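Local coordinates for protein DNA polymerase III beta subunit (PDB 2AVT) that forms the bacterial sliding clamp, a ring-shaped dimer that probably encircles DNA and tethers the replicative polymerase to it, at residues Gly288-Glu293 and Ile327-Thr332; Gln3-Arg8 and Ser93-Glu98. All coordinates share one frame; numbering follows the deposited sequence.

Contact 1: residues Gly288-Glu293 and Ile327-Thr332; sequences GTVKLE and ISFNPT
Val290 is gripped on two sides by the segment Ile327-Thr332. Its CG1 sits between the backbone N and the carbonyl carbon (chi1 64°), over one face of the Phe329 ring and offset toward the rim, 3.3 Å from CE1. This is a CH-pi contact, with CG1 22° off the ring normal. From another side comes the Pro331 ring, whose CG presses on Val290 CB at 3.4 Å, tighter than usual for two carbons. Ala278 of helix 268-282 and Val303 of the next strand also touch the valine, and Phe329 meets the ring of Phe357.

Leu292 lies on the same face of the sheet. Its CB comes up to the edge of the Phe329 ring, 4.0 Å from CE2, and also touches Ile327 CG2. Two reciprocal pairs of backbone hydrogen bonds join Val290 to Phe329 and Leu292 to Ile327; the shortest, from Leu292 N to Ile327 O, is 2.7 Å.

On the side of Ser328, one water bridges its OG (2.8 Å) and Thr289 OG1 (2.6 Å), just before the strand. The face bearing Val290, Leu292, Ile327 and Phe329 is thus apolar and buried, with Val290 lying on helix 268-282, while beside Ser328 a water links two hydroxyls.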
loop_
_atom_site.group_PDB
_atom_site.type_symbol
_atom_site.label_atom_id
_atom_site.label_comp_id
_atom_site.label_asym_id
_atom_site.label_seq_id
_atom_site.Cartn_x
_atom_site.Cartn_y
_atom_site.Cartn_z
ATOM N N GLY A 288 21.677 17.910 0.548
ATOM C CA GLY A 288 22.047 17.866 1.952
ATOM C C GLY A 288 23.028 16.743 2.223
ATOM O O GLY A 288 22.986 15.702 1.568
ATOM N N THR A 289 23.911 16.943 3.194
ATOM C CA THR A 289 24.903 15.929 3.518
ATOM C C THR A 289 25.067 15.726 5.015
ATOM O O THR A 289 24.597 16.526 5.824
ATOM C CB THR A 289 26.280 16.307 2.954
ATOM O OG1 THR A 289 26.748 17.494 3.609
ATOM C CG2 THR A 289 26.195 16.560 1.462
ATOM N N VAL A 290 25.733 14.636 5.372
ATOM C CA VAL A 290 26.008 14.331 6.769
ATOM C C VAL A 290 27.513 14.510 6.924
ATOM O O VAL A 290 28.265 14.326 5.965
ATOM C CB VAL A 290 25.616 12.880 7.130
ATOM C CG1 VAL A 290 26.466 11.897 6.346
ATOM C CG2 VAL A 290 25.763 12.660 8.624
ATOM N N LYS A 291 27.948 14.877 8.123
ATOM C CA LYS A 291 29.363 15.104 8.395
ATOM C C LYS A 291 29.885 14.096 9.406
ATOM O O LYS A 291 29.455 14.076 10.558
ATOM C CB LYS A 291 29.557 16.523 8.927
ATOM C CG LYS A 291 30.988 16.925 9.223
ATOM C CD LYS A 291 31.013 18.371 9.698
ATOM C CE LYS A 291 32.414 18.856 10.010
ATOM N NZ LYS A 291 32.389 20.268 10.492
ATOM N N LEU A 292 30.818 13.260 8.972
ATOM C CA LEU A 292 31.382 12.248 9.849
ATOM C C LEU A 292 32.722 12.726 10.399
ATOM O O LEU A 292 33.650 12.996 9.638
ATOM C CB LEU A 292 31.560 10.939 9.075
ATOM C CG LEU A 292 31.628 9.639 9.878
ATOM C CD1 LEU A 292 30.386 9.501 10.738
ATOM C CD2 LEU A 292 31.741 8.459 8.922
ATOM N N GLU A 293 32.804 12.837 11.722
ATOM C CA GLU A 293 34.023 13.279 12.392
ATOM C C GLU A 293 34.683 12.122 13.130
ATOM O O GLU A 293 34.200 11.666 14.168
ATOM C CB GLU A 293 33.706 14.419 13.364
ATOM C CG GLU A 293 33.577 15.781 12.684
ATOM C CD GLU A 293 32.920 16.834 13.561
ATOM O OE1 GLU A 293 33.170 16.842 14.785
ATOM O OE2 GLU A 293 32.158 17.664 13.019
ATOM N N ILE A 327 34.667 13.651 7.127
ATOM C CA ILE A 327 34.207 13.492 5.755
ATOM C C ILE A 327 32.699 13.728 5.618
ATOM O O ILE A 327 31.922 13.451 6.535
ATOM C CB ILE A 327 34.613 12.094 5.195
ATOM C CG1 ILE A 327 34.340 12.032 3.691
ATOM C CG2 ILE A 327 33.876 10.999 5.932
ATOM C CD1 ILE A 327 34.995 10.856 2.991
ATOM N N SER A 328 32.303 14.272 4.472
ATOM C CA SER A 328 30.902 14.578 4.200
ATOM C C SER A 328 30.419 13.834 2.965
ATOM O O SER A 328 31.093 13.815 1.938
ATOM C CB SER A 328 30.723 16.086 3.988
ATOM O OG SER A 328 30.927 16.802 5.193
ATOM N N PHE A 329 29.230 13.255 3.060
ATOM C CA PHE A 329 28.674 12.490 1.957
ATOM C C PHE A 329 27.145 12.460 2.043
ATOM O O PHE A 329 26.566 12.738 3.091
ATOM C CB PHE A 329 29.224 11.066 2.033
ATOM C CG PHE A 329 29.001 10.410 3.373
ATOM C CD1 PHE A 329 27.832 9.716 3.639
ATOM C CD2 PHE A 329 29.945 10.523 4.378
ATOM C CE1 PHE A 329 27.605 9.148 4.886
ATOM C CE2 PHE A 329 29.723 9.959 5.626
ATOM C CZ PHE A 329 28.549 9.270 5.877
ATOM N N ASN A 330 26.491 12.123 0.940
ATOM C CA ASN A 330 25.036 12.040 0.936
ATOM C C ASN A 330 24.624 10.762 1.668
ATOM O O ASN A 330 24.844 9.664 1.174
ATOM C CB ASN A 330 24.515 12.018 -0.500
ATOM C CG ASN A 330 23.012 11.831 -0.570
ATOM O OD1 ASN A 330 22.498 10.751 -0.288
ATOM N ND2 ASN A 330 22.296 12.894 -0.934
ATOM N N PRO A 331 24.012 10.896 2.853
ATOM C CA PRO A 331 23.551 9.787 3.703
ATOM C C PRO A 331 22.752 8.662 3.019
ATOM O O PRO A 331 22.972 7.482 3.311
ATOM C CB PRO A 331 22.732 10.494 4.779
ATOM C CG PRO A 331 23.362 11.840 4.867
ATOM C CD PRO A 331 23.609 12.192 3.423
ATOM N N THR A 332 21.824 9.018 2.131
ATOM C CA THR A 332 21.013 8.014 1.434
ATOM C C THR A 332 21.879 6.913 0.825
ATOM O O THR A 332 21.504 5.745 0.816
ATOM C CB THR A 332 20.184 8.636 0.296
ATOM O OG1 THR A 332 19.246 9.568 0.845
ATOM C CG2 THR A 332 19.423 7.557 -0.458
HETATM O O HOH W 1 28.394 17.993 5.568
#

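Contact 2: residues Gln3-Arg8 and Ser93-Glu98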
loop_
_atom_site.group_PDB
_atom_site.type_symbol
_atom_site.label_atom_id
_atom_site.label_comp_id
_atom_site.label_asym_id
_atom_site.label_seq_id
_atom_site.Cartn_x
_atom_site.Cartn_y
_atom_site.Cartn_z
ATOM N N GLN A 3 -9.362 -26.436 -24.173
ATOM C CA GLN A 3 -10.228 -27.082 -23.201
ATOM C C GLN A 3 -9.413 -27.767 -22.120
ATOM O O GLN A 3 -8.723 -28.758 -22.378
ATOM C CB GLN A 3 -11.148 -28.112 -23.847
ATOM C CG GLN A 3 -11.916 -28.928 -22.803
ATOM C CD GLN A 3 -13.419 -28.864 -22.990
ATOM O OE1 GLN A 3 -13.938 -29.211 -24.053
ATOM N NE2 GLN A 3 -14.127 -28.416 -21.956
ATOM N N PHE A 4 -9.491 -27.234 -20.908
ATOM C CA PHE A 4 -8.774 -27.820 -19.786
ATOM C C PHE A 4 -9.422 -27.395 -18.476
ATOM O O PHE A 4 -10.140 -26.392 -18.423
ATOM C CB PHE A 4 -7.283 -27.416 -19.826
ATOM C CG PHE A 4 -7.010 -25.958 -19.509
ATOM C CD1 PHE A 4 -6.978 -25.001 -20.520
ATOM C CD2 PHE A 4 -6.745 -25.550 -18.205
ATOM C CE1 PHE A 4 -6.682 -23.667 -20.240
ATOM C CE2 PHE A 4 -6.449 -24.216 -17.921
ATOM C CZ PHE A 4 -6.418 -23.276 -18.940
ATOM N N SER A 5 -9.187 -28.184 -17.437
ATOM C CA SER A 5 -9.702 -27.919 -16.102
ATOM C C SER A 5 -8.473 -27.771 -15.234
ATOM O O SER A 5 -7.504 -28.509 -15.392
ATOM C CB SER A 5 -10.551 -29.092 -15.604
ATOM O OG SER A 5 -11.713 -29.241 -16.404
ATOM N N ILE A 6 -8.508 -26.839 -14.299
ATOM C CA ILE A 6 -7.345 -26.625 -13.468
ATOM C C ILE A 6 -7.738 -26.208 -12.076
ATOM O O ILE A 6 -8.840 -25.701 -11.857
ATOM C CB ILE A 6 -6.441 -25.526 -14.096
ATOM C CG1 ILE A 6 -5.094 -25.459 -13.380
ATOM C CG2 ILE A 6 -7.125 -24.164 -13.998
ATOM C CD1 ILE A 6 -4.084 -24.578 -14.103
ATOM N N ASN A 7 -6.830 -26.434 -11.135
ATOM C CA ASN A 7 -7.033 -26.054 -9.746
ATOM C C ASN A 7 -6.890 -24.526 -9.710
ATOM O O ASN A 7 -5.917 -23.984 -10.242
ATOM C CB ASN A 7 -5.965 -26.723 -8.876
ATOM C CG ASN A 7 -5.979 -26.231 -7.446
ATOM O OD1 ASN A 7 -5.558 -25.113 -7.162
ATOM N ND2 ASN A 7 -6.469 -27.067 -6.534
ATOM N N ARG A 8 -7.854 -23.844 -9.091
ATOM C CA ARG A 8 -7.862 -22.376 -9.018
ATOM C C ARG A 8 -6.619 -21.775 -8.357
ATOM O O ARG A 8 -5.996 -20.850 -8.893
ATOM C CB ARG A 8 -9.127 -21.904 -8.275
ATOM C CG ARG A 8 -9.385 -20.393 -8.299
ATOM C CD ARG A 8 -10.567 -20.030 -7.373
ATOM N NE ARG A 8 -10.309 -20.529 -6.022
ATOM C CZ ARG A 8 -11.207 -20.611 -5.043
ATOM N NH1 ARG A 8 -12.461 -20.218 -5.238
ATOM N NH2 ARG A 8 -10.845 -21.118 -3.867
ATOM N N SER A 93 -11.986 -25.715 -8.482
ATOM C CA SER A 93 -11.553 -26.027 -9.833
ATOM C C SER A 93 -12.281 -25.230 -10.903
ATOM O O SER A 93 -13.470 -24.930 -10.791
ATOM C CB SER A 93 -11.692 -27.529 -10.119
ATOM O OG SER A 93 -12.991 -27.995 -9.816
ATOM N N ILE A 94 -11.542 -24.903 -11.953
ATOM C CA ILE A 94 -12.070 -24.123 -13.054
ATOM C C ILE A 94 -11.947 -24.856 -14.369
ATOM O O ILE A 94 -10.909 -25.456 -14.664
ATOM C CB ILE A 94 -11.318 -22.786 -13.178
ATOM C CG1 ILE A 94 -11.465 -21.997 -11.880
ATOM C CG2 ILE A 94 -11.860 -21.984 -14.349
ATOM C CD1 ILE A 94 -10.694 -20.710 -11.860
ATOM N N ASN A 95 -13.011 -24.808 -15.156
ATOM C CA ASN A 95 -13.016 -25.434 -16.462
ATOM C C ASN A 95 -12.923 -24.291 -17.459
ATOM O O ASN A 95 -13.664 -23.314 -17.355
ATOM C CB ASN A 95 -14.306 -26.219 -16.677
ATOM C CG ASN A 95 -14.247 -27.106 -17.901
ATOM O OD1 ASN A 95 -14.401 -26.645 -19.030
ATOM N ND2 ASN A 95 -14.009 -28.394 -17.681
ATOM N N VAL A 96 -11.997 -24.411 -18.405
ATOM C CA VAL A 96 -11.769 -23.390 -19.417
ATOM C C VAL A 96 -12.069 -23.973 -20.781
ATOM O O VAL A 96 -11.409 -24.914 -21.209
ATOM C CB VAL A 96 -10.309 -22.915 -19.398
ATOM C CG1 VAL A 96 -10.127 -21.760 -20.368
ATOM C CG2 VAL A 96 -9.916 -22.507 -17.990
ATOM N N LYS A 97 -13.065 -23.419 -21.462
ATOM C CA LYS A 97 -13.443 -23.923 -22.773
ATOM C C LYS A 97 -13.562 -22.814 -23.798
ATOM O O LYS A 97 -14.375 -21.904 -23.646
ATOM C CB LYS A 97 -14.773 -24.686 -22.682
ATOM C CG LYS A 97 -15.169 -25.425 -23.955
ATOM C CD LYS A 97 -16.414 -26.289 -23.710
ATOM C CE LYS A 97 -16.646 -27.286 -24.838
ATOM N NZ LYS A 97 -17.543 -28.409 -24.407
ATOM N N GLU A 98 -12.747 -22.888 -24.842
ATOM C CA GLU A 98 -12.792 -21.886 -25.893
ATOM C C GLU A 98 -13.927 -22.213 -26.843
ATOM O O GLU A 98 -14.183 -23.382 -27.136
ATOM C CB GLU A 98 -11.468 -21.852 -26.669
ATOM C CG GLU A 98 -11.554 -21.150 -28.027
ATOM C CD GLU A 98 -10.220 -21.133 -28.773
ATOM O OE1 GLU A 98 -9.365 -22.005 -28.499
ATOM O OE2 GLU A 98 -10.029 -20.256 -29.644
#
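Four backbone hydrogen bonds hold Gln3-Arg8 against Ser93-Glu98, one each way between Phe4 and Val96 and one each way between Ile6 and Ile94. The shortest runs from Val96 N to Phe4 O at 2.7 Å, nearly straight at 166°. Between them the strands close up at Ser5 and Asn95, a non-hydrogen-bonded pair, where Ser5 CA lies 3.1 Å from Ile94 O in a CA-H...O contact.

Apolar contacts fill the face bearing Phe4, Ile6, Ile94 and Val96. Val96 CB makes a CH-pi contact over one face of the Phe4 ring, offset toward the rim, with CG2 3.7 Å from CZ. Ile94 CD1 reaches Arg8 CG at 3.8 Å, the two side chains crossing at about a right angle.

These are the second and third strands of a five-stranded antiparallel sheet in the N-terminal clamp domain, flanked by 67-71 and 103-108.

Polar groups occupy the other face. Asn95 CG is anti to its backbone N (chi1 -169°), and ND2 approaches Ser5 OG to 2.8 Å. Gln3 NE2 gives Asn95 OD1 a weak bond of 3.4 Å, the amide planes turned 75° apart. Gln3 also runs beside Lys97, Gln3 OE1 coming near Lys97 CE. At the helix start, Asn7 OD1 caps Leu10 N, and Arg8 NH1 bonds Leu89 O.

Contact 2 comes first along the chain, in the N-terminal domain, and contact 1 follows in the C-terminal domain. Their centres are 58 Å apart, on opposite sides of the chain's centre, and their nearest atoms are still about 39 Å from each other. They share no strand, helix or sheet: 3-7 and 93-99 belong to a five-stranded sheet, 290-295 and 325-329 to a four-stranded one. Each nevertheless joins antiparallel strands that are distant in sequence, and in each a helix follows closely on one strand, 8-18 or 331-339. The similarity fits a clamp built from related domains, with these two at far ends of the subunit.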